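Local coordinates for protein putative alpha-galactosidase/melibiase (Bacteroides fragilis, PDB 4OGZ) that probably hydrolyses terminal, non-reducing alpha-D-galactose residues of alpha-D-galactosides, as expected of a glycoside hydrolase of family 27, at residues W273-D278 / E301-L306; S346-W351 / D379-N384; I390-A395 / W404-S409; K413-L418 / E435-D440; V442-E447 / K468-K473. All blocks are in the same frame, centred on the assembly; numbering follows the deposited sequence. Where two conformers were deposited one is given.

Interaction 1 of 5, residues W273-D278 / E301-L306; sequences WRVSGD and EINAPL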
# COMPACT_ATOMS: atom_id res chain seq x y z
N TRP A 273 -9.48 3.27 3.88
CA TRP A 273 -10.50 4.21 3.47
C TRP A 273 -9.87 5.46 2.94
O TRP A 273 -9.03 6.08 3.55
CB TRP A 273 -11.42 4.54 4.65
CG TRP A 273 -10.69 4.75 5.95
CD1 TRP A 273 -10.19 5.92 6.40
CD2 TRP A 273 -10.40 3.76 6.96
NE1 TRP A 273 -9.58 5.72 7.65
CE2 TRP A 273 -9.68 4.40 7.99
CE3 TRP A 273 -10.63 2.38 7.06
CZ2 TRP A 273 -9.23 3.73 9.12
CZ3 TRP A 273 -10.19 1.71 8.21
CH2 TRP A 273 -9.50 2.39 9.22
N ARG A 274 -10.33 5.87 1.77
CA ARG A 274 -9.84 7.10 1.16
C ARG A 274 -10.25 8.31 1.98
O ARG A 274 -11.40 8.42 2.38
CB ARG A 274 -10.36 7.15 -0.27
CG ARG A 274 -9.57 6.19 -1.17
CD ARG A 274 -8.36 6.84 -1.87
NE ARG A 274 -8.77 8.08 -2.52
CZ ARG A 274 -9.27 8.24 -3.76
NH1 ARG A 274 -9.39 7.24 -4.65
NH2 ARG A 274 -9.67 9.45 -4.13
N VAL A 275 -9.29 9.18 2.27
CA VAL A 275 -9.54 10.35 3.10
C VAL A 275 -9.74 11.62 2.26
O VAL A 275 -10.20 12.62 2.78
CB VAL A 275 -8.44 10.58 4.15
CG1 VAL A 275 -8.37 9.38 5.10
CG2 VAL A 275 -7.07 10.82 3.52
N SER A 276 -9.48 11.55 0.97
CA SER A 276 -9.50 12.75 0.10
C SER A 276 -10.04 12.44 -1.28
O SER A 276 -10.24 11.29 -1.64
CB SER A 276 -8.08 13.28 -0.10
OG SER A 276 -7.28 12.38 -0.91
N GLY A 277 -10.24 13.48 -2.09
CA GLY A 277 -10.52 13.30 -3.49
C GLY A 277 -9.29 12.81 -4.23
O GLY A 277 -8.19 12.68 -3.65
N ASP A 278 -9.45 12.54 -5.52
CA ASP A 278 -8.42 11.84 -6.27
C ASP A 278 -7.13 12.64 -6.39
O ASP A 278 -7.15 13.84 -6.61
CB ASP A 278 -8.87 11.53 -7.66
CG ASP A 278 -9.95 10.45 -7.72
OD1 ASP A 278 -10.34 9.74 -6.74
OD2 ASP A 278 -10.42 10.31 -8.86
N GLU A 301 -2.49 17.84 4.39
CA GLU A 301 -3.34 18.68 5.25
C GLU A 301 -4.53 17.89 5.73
O GLU A 301 -4.85 17.95 6.89
CB GLU A 301 -3.86 19.94 4.53
CG GLU A 301 -2.82 20.87 3.96
CD GLU A 301 -1.85 21.47 4.99
OE1 GLU A 301 -2.17 21.52 6.21
OE2 GLU A 301 -0.74 21.90 4.56
N ILE A 302 -5.15 17.11 4.85
CA ILE A 302 -6.32 16.32 5.23
C ILE A 302 -5.96 15.20 6.17
O ILE A 302 -6.69 14.90 7.11
CB ILE A 302 -7.06 15.74 4.01
CG1 ILE A 302 -7.69 16.90 3.20
CG2 ILE A 302 -8.15 14.76 4.44
CD1 ILE A 302 -7.99 16.60 1.75
N ASN A 303 -4.84 14.56 5.90
CA ASN A 303 -4.52 13.34 6.60
C ASN A 303 -3.86 13.58 7.96
O ASN A 303 -3.99 12.77 8.83
CB ASN A 303 -3.64 12.44 5.72
CG ASN A 303 -3.77 10.97 6.11
OD1 ASN A 303 -4.79 10.55 6.60
ND2 ASN A 303 -2.76 10.19 5.82
N ALA A 304 -3.18 14.70 8.12
CA ALA A 304 -2.45 15.05 9.34
C ALA A 304 -3.23 14.83 10.63
O ALA A 304 -2.77 14.12 11.51
CB ALA A 304 -1.92 16.50 9.25
N PRO A 305 -4.45 15.39 10.75
CA PRO A 305 -5.20 15.20 11.99
C PRO A 305 -5.89 13.82 12.13
O PRO A 305 -6.60 13.62 13.10
CB PRO A 305 -6.25 16.31 11.95
CG PRO A 305 -6.39 16.66 10.52
CD PRO A 305 -5.10 16.36 9.84
N LEU A 306 -5.68 12.89 11.19
CA LEU A 306 -6.40 11.60 11.25
C LEU A 306 -5.57 10.44 11.84
O LEU A 306 -6.03 9.29 11.83
CB LEU A 306 -6.91 11.22 9.87
CG LEU A 306 -7.71 12.34 9.19
CD1 LEU A 306 -8.19 11.91 7.81
CD2 LEU A 306 -8.87 12.79 10.08
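V275 and S276 meet I302, N303 and L306 where the sixth strand of the TIM barrel, 272-274, runs out beside helix 296-303 and the turn after it. Strand and helix are consecutive elements of a beta/alpha barrel, and the contact between them is almost wholly apolar. Along 273-278, R274 takes no part in the contact with the helix, and V275 is the first residue to touch it. The two methyls of V275 divide the work: CG1 rests on L306 CD1 at 3.7 Å, while CG2 faces I302 CG2 and lies 3.8 Å from N303 OD1. A short branched side chain suits this spot, because one branch reaches L306 and the other I302 and N303 of the helix. The backbone contributes too, with V275 O 3.4 Å from I302 CG2. W262 of helix 261-264 also packs on V275 and L306, closing the apolar cluster. S276 follows and offers its CB to I302 CD1 at 3.8 Å. Its hydroxyl sits between backbone N and carbonyl carbon (chi1 70°), and OG donates to G277 O. R274 NH2 donates to S276 O at 3.1 Å, bracing the loop. D278 completes that brace: its OD1 uses the anti lone pair to take a nearly straight bond (167°) from R274 NH2 at 2.7 Å, lying in the guanidinium plane.

Interaction 2 of 5, residues S346-W351 / D379-N384; sequences SHFALW and DLIAIN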
# COMPACT_ATOMS: atom_id res chain seq x y z
N SER A 346 9.69 13.24 -1.49
CA SER A 346 8.93 13.76 -0.34
C SER A 346 7.55 13.11 -0.30
O SER A 346 7.09 12.65 0.74
CB SER A 346 8.82 15.28 -0.42
OG SER A 346 10.10 15.88 -0.23
N HIS A 347 6.92 12.96 -1.44
CA HIS A 347 5.64 12.22 -1.53
C HIS A 347 5.73 10.77 -0.99
O HIS A 347 4.96 10.37 -0.10
CB HIS A 347 5.19 12.32 -2.99
CG HIS A 347 4.07 11.40 -3.38
ND1 HIS A 347 2.98 11.18 -2.59
CD2 HIS A 347 3.85 10.74 -4.53
CE1 HIS A 347 2.14 10.38 -3.22
NE2 HIS A 347 2.66 10.09 -4.40
N PHE A 348 6.71 10.00 -1.45
CA PHE A 348 6.86 8.62 -1.03
C PHE A 348 7.21 8.51 0.48
O PHE A 348 6.66 7.69 1.16
CB PHE A 348 7.94 7.95 -1.85
CG PHE A 348 8.10 6.48 -1.58
CD1 PHE A 348 7.10 5.59 -1.92
CD2 PHE A 348 9.26 5.99 -1.03
CE1 PHE A 348 7.22 4.23 -1.68
CE2 PHE A 348 9.40 4.63 -0.80
CZ PHE A 348 8.38 3.75 -1.13
N ALA A 349 8.16 9.32 0.92
CA ALA A 349 8.61 9.41 2.27
C ALA A 349 7.46 9.71 3.23
O ALA A 349 7.31 9.01 4.23
CB ALA A 349 9.69 10.47 2.39
N LEU A 350 6.62 10.69 2.88
CA LEU A 350 5.45 11.02 3.69
C LEU A 350 4.39 9.91 3.69
O LEU A 350 3.86 9.56 4.77
CB LEU A 350 4.85 12.39 3.26
CG LEU A 350 5.32 13.55 4.15
CD1 LEU A 350 4.75 13.41 5.56
CD2 LEU A 350 6.84 13.65 4.22
N TRP A 351 4.14 9.29 2.54
CA TRP A 351 3.24 8.13 2.49
C TRP A 351 3.78 7.02 3.40
O TRP A 351 3.02 6.34 4.06
CB TRP A 351 3.05 7.61 1.07
CG TRP A 351 1.85 8.16 0.31
CD1 TRP A 351 0.94 7.43 -0.39
CD2 TRP A 351 1.45 9.55 0.15
NE1 TRP A 351 0.01 8.26 -0.97
CE2 TRP A 351 0.28 9.55 -0.63
CE3 TRP A 351 1.92 10.78 0.64
CZ2 TRP A 351 -0.40 10.72 -0.98
CZ3 TRP A 351 1.25 11.95 0.29
CH2 TRP A 351 0.09 11.90 -0.52
N ASP A 379 14.50 1.35 3.52
CA ASP A 379 14.45 1.92 4.86
C ASP A 379 13.16 2.69 5.07
O ASP A 379 12.51 2.56 6.10
CB ASP A 379 15.65 2.83 5.13
CG ASP A 379 16.99 2.08 5.15
OD1 ASP A 379 17.00 0.89 5.53
OD2 ASP A 379 18.02 2.69 4.77
N LEU A 380 12.75 3.45 4.06
CA LEU A 380 11.44 4.10 4.10
C LEU A 380 10.29 3.10 4.16
O LEU A 380 9.35 3.27 4.95
CB LEU A 380 11.21 5.03 2.91
CG LEU A 380 12.05 6.29 2.95
CD1 LEU A 380 11.98 6.99 1.58
CD2 LEU A 380 11.59 7.21 4.08
N ILE A 381 10.42 2.04 3.37
CA ILE A 381 9.43 0.99 3.34
C ILE A 381 9.36 0.33 4.72
O ILE A 381 8.27 0.04 5.21
CB ILE A 381 9.77 -0.04 2.26
CG1 ILE A 381 9.46 0.56 0.89
CG2 ILE A 381 9.00 -1.36 2.46
CD1 ILE A 381 10.03 -0.23 -0.26
N ALA A 382 10.52 0.10 5.32
CA ALA A 382 10.61 -0.47 6.66
C ALA A 382 9.88 0.40 7.69
O ALA A 382 9.22 -0.12 8.56
CB ALA A 382 12.06 -0.62 7.06
N ILE A 383 9.95 1.71 7.53
CA ILE A 383 9.19 2.63 8.35
C ILE A 383 7.69 2.38 8.14
O ILE A 383 6.95 2.13 9.10
CB ILE A 383 9.57 4.10 8.04
CG1 ILE A 383 10.97 4.36 8.53
CG2 ILE A 383 8.61 5.07 8.71
CD1 ILE A 383 11.55 5.69 8.13
N ASN A 384 7.28 2.40 6.88
CA ASN A 384 5.90 2.13 6.53
C ASN A 384 5.37 0.83 7.14
O ASN A 384 4.22 0.80 7.56
CB ASN A 384 5.69 2.11 5.02
CG ASN A 384 4.23 1.87 4.60
OD1 ASN A 384 3.88 0.77 4.14
ND2 ASN A 384 3.40 2.90 4.67
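F348 and A349 of helix 341-353 pack against L380 and I381 of helix 378-384, two helices that flank the eighth strand of the TIM barrel, 358-360. Over these segments they run roughly parallel, 32° between their directions and 9.5 Å apart at closest. The phenyl ring of F348 is the main bridge. With CG anti to the backbone N (chi1 -175°), the end of the ring comes near helix 378-384. CD2 then meets L380 CD1 at 3.9 Å, while CZ at the far end of the ring touches I381 CG1, also at 3.9 Å and near the ring plane. L380 straddles the gap, its other methyl, CD2, lying 4.1 Å from A349 CB. Alanine is small enough for the backbones to come close here: the CA atoms of A349 and L380 are 6.3 Å apart. Farther along, N384 ND2 lies 3.5 Å from W351 O, but it is hydrogen-bonded to S356 O. In the next shell, L358 of the barrel strand touches F348, W351 and N384, and V469 of the C-terminal domain covers A349. The indole of W351 leads away from helix 378-384, and its NE1 bonds to D319 O. One helical turn earlier, H347 NE2 accepts a hydrogen bond from the backbone N of V322, and H347 CE1 sits over the centre of the W351 ring, 3.2 Å above the plane.

Interaction 3 of 5, residues I390-A395 / W404-S409; sequences IQAERA and WVKPLS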
# COMPACT_ATOMS: atom_id res chain seq x y z
N ILE A 390 1.66 2.85 13.59
CA ILE A 390 1.28 4.19 13.96
C ILE A 390 1.42 5.13 12.75
O ILE A 390 2.49 5.27 12.22
CB ILE A 390 2.15 4.68 15.08
CG1 ILE A 390 1.89 3.82 16.35
CG2 ILE A 390 1.90 6.17 15.37
CD1 ILE A 390 2.92 4.04 17.42
N GLN A 391 0.37 5.85 12.43
CA GLN A 391 0.48 6.92 11.43
C GLN A 391 1.19 8.09 12.09
O GLN A 391 0.81 8.50 13.20
CB GLN A 391 -0.90 7.34 10.94
CG GLN A 391 -0.96 8.57 10.04
CD GLN A 391 -2.32 8.72 9.38
OE1 GLN A 391 -2.88 7.74 8.85
NE2 GLN A 391 -2.89 9.91 9.45
N ALA A 392 2.20 8.62 11.41
CA ALA A 392 2.98 9.68 11.97
C ALA A 392 2.13 10.88 12.33
O ALA A 392 1.19 11.26 11.64
CB ALA A 392 4.06 10.10 11.00
N GLU A 393 2.49 11.51 13.44
CA GLU A 393 1.87 12.72 13.87
C GLU A 393 2.55 13.86 13.14
O GLU A 393 3.76 13.84 13.00
CB GLU A 393 2.08 12.85 15.36
CG GLU A 393 1.45 14.06 15.97
CD GLU A 393 1.73 14.17 17.46
OE1 GLU A 393 2.87 14.44 17.84
OE2 GLU A 393 0.79 13.97 18.27
N ARG A 394 1.80 14.85 12.66
CA ARG A 394 2.44 16.07 12.23
C ARG A 394 2.57 16.91 13.48
O ARG A 394 1.67 17.68 13.83
CB ARG A 394 1.66 16.78 11.15
CG ARG A 394 2.40 17.95 10.58
CD ARG A 394 1.61 18.60 9.45
NE ARG A 394 0.32 19.08 9.90
CZ ARG A 394 -0.63 19.58 9.11
NH1 ARG A 394 -0.44 19.68 7.80
NH2 ARG A 394 -1.76 20.01 9.63
N ALA A 395 3.74 16.77 14.14
CA ALA A 395 4.03 17.42 15.40
C ALA A 395 4.03 18.93 15.35
O ALA A 395 3.63 19.57 16.31
CB ALA A 395 5.37 16.97 15.87
N TRP A 404 7.26 15.80 11.18
CA TRP A 404 6.39 14.65 11.40
C TRP A 404 7.14 13.62 12.23
O TRP A 404 8.34 13.50 12.08
CB TRP A 404 5.95 14.01 10.11
CG TRP A 404 5.05 14.81 9.19
CD1 TRP A 404 5.40 15.88 8.43
CD2 TRP A 404 3.66 14.54 8.89
NE1 TRP A 404 4.31 16.31 7.69
CE2 TRP A 404 3.23 15.52 7.98
CE3 TRP A 404 2.73 13.60 9.35
CZ2 TRP A 404 1.91 15.56 7.46
CZ3 TRP A 404 1.44 13.64 8.87
CH2 TRP A 404 1.04 14.60 7.91
N VAL A 405 6.42 12.91 13.11
CA VAL A 405 7.05 11.91 14.01
C VAL A 405 6.26 10.57 14.13
O VAL A 405 5.05 10.51 14.34
CB VAL A 405 7.34 12.52 15.38
CG1 VAL A 405 6.14 13.26 15.91
CG2 VAL A 405 7.82 11.44 16.37
N LYS A 406 7.00 9.50 13.90
CA LYS A 406 6.46 8.15 13.87
C LYS A 406 7.23 7.29 14.88
O LYS A 406 8.41 6.98 14.68
CB LYS A 406 6.58 7.58 12.45
CG LYS A 406 5.76 6.31 12.23
CD LYS A 406 6.15 5.61 10.94
CE LYS A 406 5.08 4.66 10.42
NZ LYS A 406 4.63 3.64 11.38
N PRO A 407 6.61 6.95 16.00
CA PRO A 407 7.32 6.03 16.89
C PRO A 407 7.45 4.64 16.28
O PRO A 407 6.49 4.15 15.72
CB PRO A 407 6.44 5.96 18.15
CG PRO A 407 5.41 7.04 17.99
CD PRO A 407 5.31 7.38 16.52
N LEU A 408 8.62 4.00 16.44
CA LEU A 408 8.90 2.68 15.82
C LEU A 408 8.99 1.60 16.89
O LEU A 408 9.10 1.90 18.10
CB LEU A 408 10.18 2.72 14.97
CG LEU A 408 10.21 3.81 13.87
CD1 LEU A 408 11.54 3.88 13.13
CD2 LEU A 408 9.12 3.64 12.82
N SER A 409 8.96 0.35 16.47
CA SER A 409 8.74 -0.77 17.40
C SER A 409 9.95 -1.09 18.29
O SER A 409 9.80 -1.73 19.30
CB SER A 409 8.28 -2.01 16.63
OG SER A 409 9.26 -2.37 15.70
O HOH W 1 5.07 2.61 13.80
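E393 and V405 form an antiparallel hydrogen-bonded pair in the hairpin of strands 393-397 and 401-407. E393 N gives to V405 O at 2.9 Å, and V405 N returns a bond to E393 O at 2.8 Å. The strand directions lie 133° apart, well short of straight antiparallel. On the face of R394 and W404, the arginine's aliphatic part covers the indole: R394 CB stands 3.6 Å from the centroid of the six-membered ring, only 5° off its normal, a CH-pi contact. A long side chain suits this place, for its charged end continues to a salt bridge with E301, while W404 NE1 bonds to D402. On the face of V405, CG1 touches A395 CB at 3.8 Å. At the open end of the hairpin K406 NZ donates to I390 O at 2.8 Å and to a water that in turn donates to P407 O. I390 packs at about a right angle on the P407 ring. Strand 393-397 is outermost in the six-stranded sheet, W404 and K406 pair with strand 413-419, and M353 of helix 341-353 packs beneath A392, W404 and K406.

Interaction 4 of 5, residues K413-L418 / E435-D440; sequences KAIACL and EGLSLD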
# COMPACT_ATOMS: atom_id res chain seq x y z
N LYS A 413 12.40 6.65 17.01
CA LYS A 413 11.43 7.45 16.31
C LYS A 413 11.95 7.87 14.95
O LYS A 413 13.11 8.25 14.83
CB LYS A 413 11.11 8.73 17.10
CG LYS A 413 10.47 8.45 18.44
CD LYS A 413 10.12 9.76 19.13
CE LYS A 413 10.06 9.59 20.63
NZ LYS A 413 8.98 8.69 21.04
N ALA A 414 11.08 7.79 13.95
CA ALA A 414 11.35 8.42 12.64
C ALA A 414 10.88 9.85 12.66
O ALA A 414 9.82 10.13 13.13
CB ALA A 414 10.66 7.67 11.53
N ILE A 415 11.70 10.73 12.12
CA ILE A 415 11.41 12.13 12.06
C ILE A 415 11.52 12.57 10.64
O ILE A 415 12.55 12.32 10.00
CB ILE A 415 12.43 12.94 12.89
CG1 ILE A 415 12.26 12.65 14.37
CG2 ILE A 415 12.27 14.42 12.62
CD1 ILE A 415 10.98 13.21 14.98
N ALA A 416 10.48 13.23 10.14
CA ALA A 416 10.55 13.76 8.81
C ALA A 416 10.41 15.26 8.88
O ALA A 416 9.47 15.78 9.47
CB ALA A 416 9.46 13.12 7.90
N CYS A 417 11.35 15.94 8.23
CA CYS A 417 11.35 17.36 8.09
C CYS A 417 11.05 17.66 6.64
O CYS A 417 11.85 17.30 5.74
CB CYS A 417 12.73 17.92 8.44
SG CYS A 417 13.23 17.61 10.16
N LEU A 418 9.94 18.34 6.39
CA LEU A 418 9.49 18.61 5.00
C LEU A 418 9.44 20.08 4.71
O LEU A 418 8.92 20.84 5.54
CB LEU A 418 8.10 18.05 4.83
CG LEU A 418 7.32 18.24 3.53
CD1 LEU A 418 7.99 17.46 2.42
CD2 LEU A 418 5.90 17.78 3.73
N GLU A 435 8.03 15.50 21.61
CA GLU A 435 8.07 14.75 22.87
C GLU A 435 8.89 13.46 22.70
O GLU A 435 8.69 12.69 21.74
CB GLU A 435 6.66 14.40 23.35
CG GLU A 435 6.02 15.49 24.20
CD GLU A 435 4.51 15.35 24.34
OE1 GLU A 435 3.78 15.39 23.31
OE2 GLU A 435 4.05 15.25 25.51
N GLY A 436 9.84 13.28 23.60
CA GLY A 436 10.55 12.03 23.76
C GLY A 436 11.60 11.75 22.71
O GLY A 436 11.93 10.59 22.47
N LEU A 437 12.14 12.79 22.11
CA LEU A 437 13.10 12.63 21.04
C LEU A 437 14.49 12.52 21.63
O LEU A 437 14.86 13.30 22.49
CB LEU A 437 13.02 13.82 20.09
CG LEU A 437 13.92 13.75 18.88
CD1 LEU A 437 13.48 12.60 17.99
CD2 LEU A 437 13.90 15.06 18.11
N SER A 438 15.25 11.53 21.18
CA SER A 438 16.66 11.43 21.50
C SER A 438 17.45 11.58 20.23
O SER A 438 17.09 10.98 19.20
CB SER A 438 16.99 10.08 22.09
OG SER A 438 18.40 9.97 22.24
N LEU A 439 18.55 12.31 20.30
CA LEU A 439 19.39 12.51 19.13
C LEU A 439 20.81 11.97 19.33
O LEU A 439 21.75 12.45 18.71
CB LEU A 439 19.42 14.00 18.78
CG LEU A 439 18.06 14.60 18.42
CD1 LEU A 439 18.14 16.13 18.31
CD2 LEU A 439 17.49 13.99 17.13
N ASP A 440 20.99 10.98 20.19
CA ASP A 440 22.33 10.45 20.38
C ASP A 440 22.80 9.64 19.17
O ASP A 440 23.98 9.65 18.85
CB ASP A 440 22.39 9.62 21.65
CG ASP A 440 22.11 10.45 22.90
OD1 ASP A 440 22.41 11.67 22.92
OD2 ASP A 440 21.58 9.89 23.86
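K413 comes up to the peptide groups of the loop around G436; no aromatic ring takes part. Its CE is modelled over one face of the peptide group between G436 and L437, nearer the carbonyl oxygen than the nitrogen, but too close to that oxygen to be real in detail. The placement over the face is therefore doubtful, and the model supports only that the end of K413 lies near the carbonyls of E435 and G436. A long flexible chain suits this partly exposed place. G436 has a positive phi (76°), a conformation that glycine, having no side chain, adopts with ease. Strand 413-419 belongs to the antiparallel sheet of the C-terminal beta-sandwich domain, and 435-440 is the loop that leads from strand 425-429 to strand 442-444 across one side of that sheet. Deeper in, I415 meets L437. With CG anti to the backbone N (chi1 -177°), the end of the leucine comes nearer the strand than its CB bond alone would take it, and CD1 lies 3.8 Å from I415 CG1 and 4.0 Å from I415 CD1. Branched apolar residues fit here because both are buried: V405 of the next strand and V434 also pack on I415, while C472 lies against L437. Next to L437, S438 OG hydrogen-bonds to K473 OXT, the C-terminal carboxylate.

Interaction 5 of 5, residues V442-E447 / K468-K473; sequences VYDVIE and KVFICK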
# COMPACT_ATOMS: atom_id res chain seq x y z
N VAL A 442 21.59 9.00 15.12
CA VAL A 442 20.67 9.49 14.11
C VAL A 442 21.09 8.93 12.77
O VAL A 442 22.24 9.04 12.37
CB VAL A 442 20.63 11.03 14.07
CG1 VAL A 442 19.75 11.52 12.92
CG2 VAL A 442 20.14 11.56 15.41
N TYR A 443 20.15 8.27 12.09
CA TYR A 443 20.40 7.63 10.82
C TYR A 443 19.61 8.35 9.73
O TYR A 443 18.41 8.56 9.85
CB TYR A 443 20.01 6.16 10.93
CG TYR A 443 20.17 5.37 9.66
CD1 TYR A 443 21.42 4.92 9.26
CD2 TYR A 443 19.07 5.08 8.86
CE1 TYR A 443 21.58 4.20 8.09
CE2 TYR A 443 19.22 4.36 7.69
CZ TYR A 443 20.48 3.93 7.31
OH TYR A 443 20.62 3.22 6.14
N ASP A 444 20.30 8.76 8.68
CA ASP A 444 19.68 9.45 7.54
C ASP A 444 19.21 8.38 6.55
O ASP A 444 20.00 7.70 5.93
CB ASP A 444 20.65 10.43 6.92
CG ASP A 444 20.04 11.24 5.79
OD1 ASP A 444 19.21 10.71 5.03
OD2 ASP A 444 20.42 12.41 5.68
N VAL A 445 17.90 8.25 6.45
CA VAL A 445 17.22 7.22 5.67
C VAL A 445 17.26 7.46 4.16
O VAL A 445 17.13 6.52 3.38
CB VAL A 445 15.75 7.12 6.17
CG1 VAL A 445 14.82 6.45 5.16
CG2 VAL A 445 15.73 6.41 7.50
N ILE A 446 17.41 8.70 3.74
CA ILE A 446 17.47 9.02 2.31
C ILE A 446 18.89 8.84 1.82
O ILE A 446 19.11 8.40 0.70
CB ILE A 446 17.00 10.46 2.03
CG1 ILE A 446 15.56 10.69 2.55
CG2 ILE A 446 17.10 10.79 0.54
CD1 ILE A 446 14.50 9.94 1.78
N GLU A 447 19.87 9.20 2.65
CA GLU A 447 21.28 8.97 2.31
C GLU A 447 21.73 7.56 2.62
O GLU A 447 22.78 7.16 2.14
CB GLU A 447 22.20 9.92 3.07
CG GLU A 447 22.64 11.11 2.26
CD GLU A 447 21.48 11.99 1.91
OE1 GLU A 447 20.68 12.30 2.82
OE2 GLU A 447 21.36 12.35 0.72
N LYS A 468 13.70 15.42 4.51
CA LYS A 468 14.73 14.58 5.07
C LYS A 468 14.07 13.70 6.13
O LYS A 468 13.18 14.16 6.87
CB LYS A 468 15.87 15.43 5.64
CG LYS A 468 16.82 15.96 4.57
CD LYS A 468 18.04 16.68 5.17
CE LYS A 468 19.26 16.68 4.27
NZ LYS A 468 19.23 17.82 3.32
N VAL A 469 14.47 12.43 6.17
CA VAL A 469 13.92 11.47 7.13
C VAL A 469 15.05 10.88 7.95
O VAL A 469 16.06 10.39 7.40
CB VAL A 469 13.14 10.34 6.43
CG1 VAL A 469 12.62 9.33 7.45
CG2 VAL A 469 11.97 10.89 5.64
N PHE A 470 14.90 10.99 9.27
CA PHE A 470 15.92 10.53 10.18
C PHE A 470 15.32 9.53 11.10
O PHE A 470 14.21 9.76 11.58
CB PHE A 470 16.47 11.67 11.05
CG PHE A 470 17.01 12.82 10.27
CD1 PHE A 470 18.23 12.73 9.62
CD2 PHE A 470 16.29 14.00 10.17
CE1 PHE A 470 18.73 13.80 8.92
CE2 PHE A 470 16.80 15.08 9.47
CZ PHE A 470 18.02 14.97 8.84
N ILE A 471 16.06 8.48 11.43
CA ILE A 471 15.67 7.60 12.55
C ILE A 471 16.55 7.88 13.77
O ILE A 471 17.76 7.85 13.68
CB ILE A 471 15.76 6.14 12.12
CG1 ILE A 471 14.66 5.89 11.09
CG2 ILE A 471 15.62 5.21 13.30
CD1 ILE A 471 14.69 4.51 10.50
N CYS A 472 15.91 8.13 14.91
CA CYS A 472 16.52 8.81 16.05
C CYS A 472 16.34 7.99 17.27
O CYS A 472 15.22 7.66 17.65
CB CYS A 472 15.85 10.17 16.27
SG CYS A 472 16.05 11.32 14.86
N LYS A 473 17.44 7.66 17.93
CA LYS A 473 17.34 7.00 19.22
C LYS A 473 18.43 7.58 20.14
O LYS A 473 19.38 8.22 19.68
CB LYS A 473 17.43 5.47 19.09
CG LYS A 473 18.51 4.95 18.14
CD LYS A 473 18.07 3.69 17.38
CE LYS A 473 18.96 3.37 16.18
NZ LYS A 473 19.05 4.48 15.18
OXT LYS A 473 18.34 7.43 21.36
O HOH W 2 17.02 12.16 4.85
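Y443 and I471 exchange two backbone hydrogen bonds, Y443 N to I471 O at 2.9 Å and I471 N to Y443 O at 2.8 Å, in the antiparallel sheet of the C-terminal beta sandwich. V445 N adds a third, to V469 O at 3.0 Å, just where strand 442-444 gives way to a turn. D444 shapes that turn: its OD1 accepts from I446 N, an Asx turn, and also, nearly straight (172°), from E447 N, which extends it to an Asx motif. Aspartate suits the place because its short side chain can fold back on the following amides. OD1 also takes a bond from a water that accepts from V469 N, tying the turn to the partner strand. On the face of V442, D444, F470 and C472, V442 CG1 lies 3.8 Å from F470 CB, and W458 meets the F470 ring edge-to-face. At Y443 and V445 the other side meets the barrel's helix 378-384, where Y443 OH bonds to D379 and L380 packs on V445. Beta-branched side chains fill this side compactly: V469 CG1 is 4.0 Å from V445 CB, and V445 CG2 touches I471 CD1 at 3.7 Å.

Overall arrangement
Interactions 1 and 2 belong to the TIM barrel and are buried, mostly apolar contacts involving barrel helices. Interactions 3, 4 and 5 lie in the C-terminal sandwich, all reaching one six-stranded sheet; interaction 5 is buried as well, while 3 and 4 are only partly so. There, 3 and 5 join neighbouring strands by backbone hydrogen bonds, whereas 4 lays a loop on the sheet and lies farthest from the chain's centre. Strand 413-419 of interaction 4 runs between the strands of 3 and 5, pairing with W404 on one flank and F470 on the other. Interaction 2 faces the sheet, with I383 touching K406, A414 and V469. Interaction 1 reaches it at the hairpin edge, through the salt bridge E301-R394.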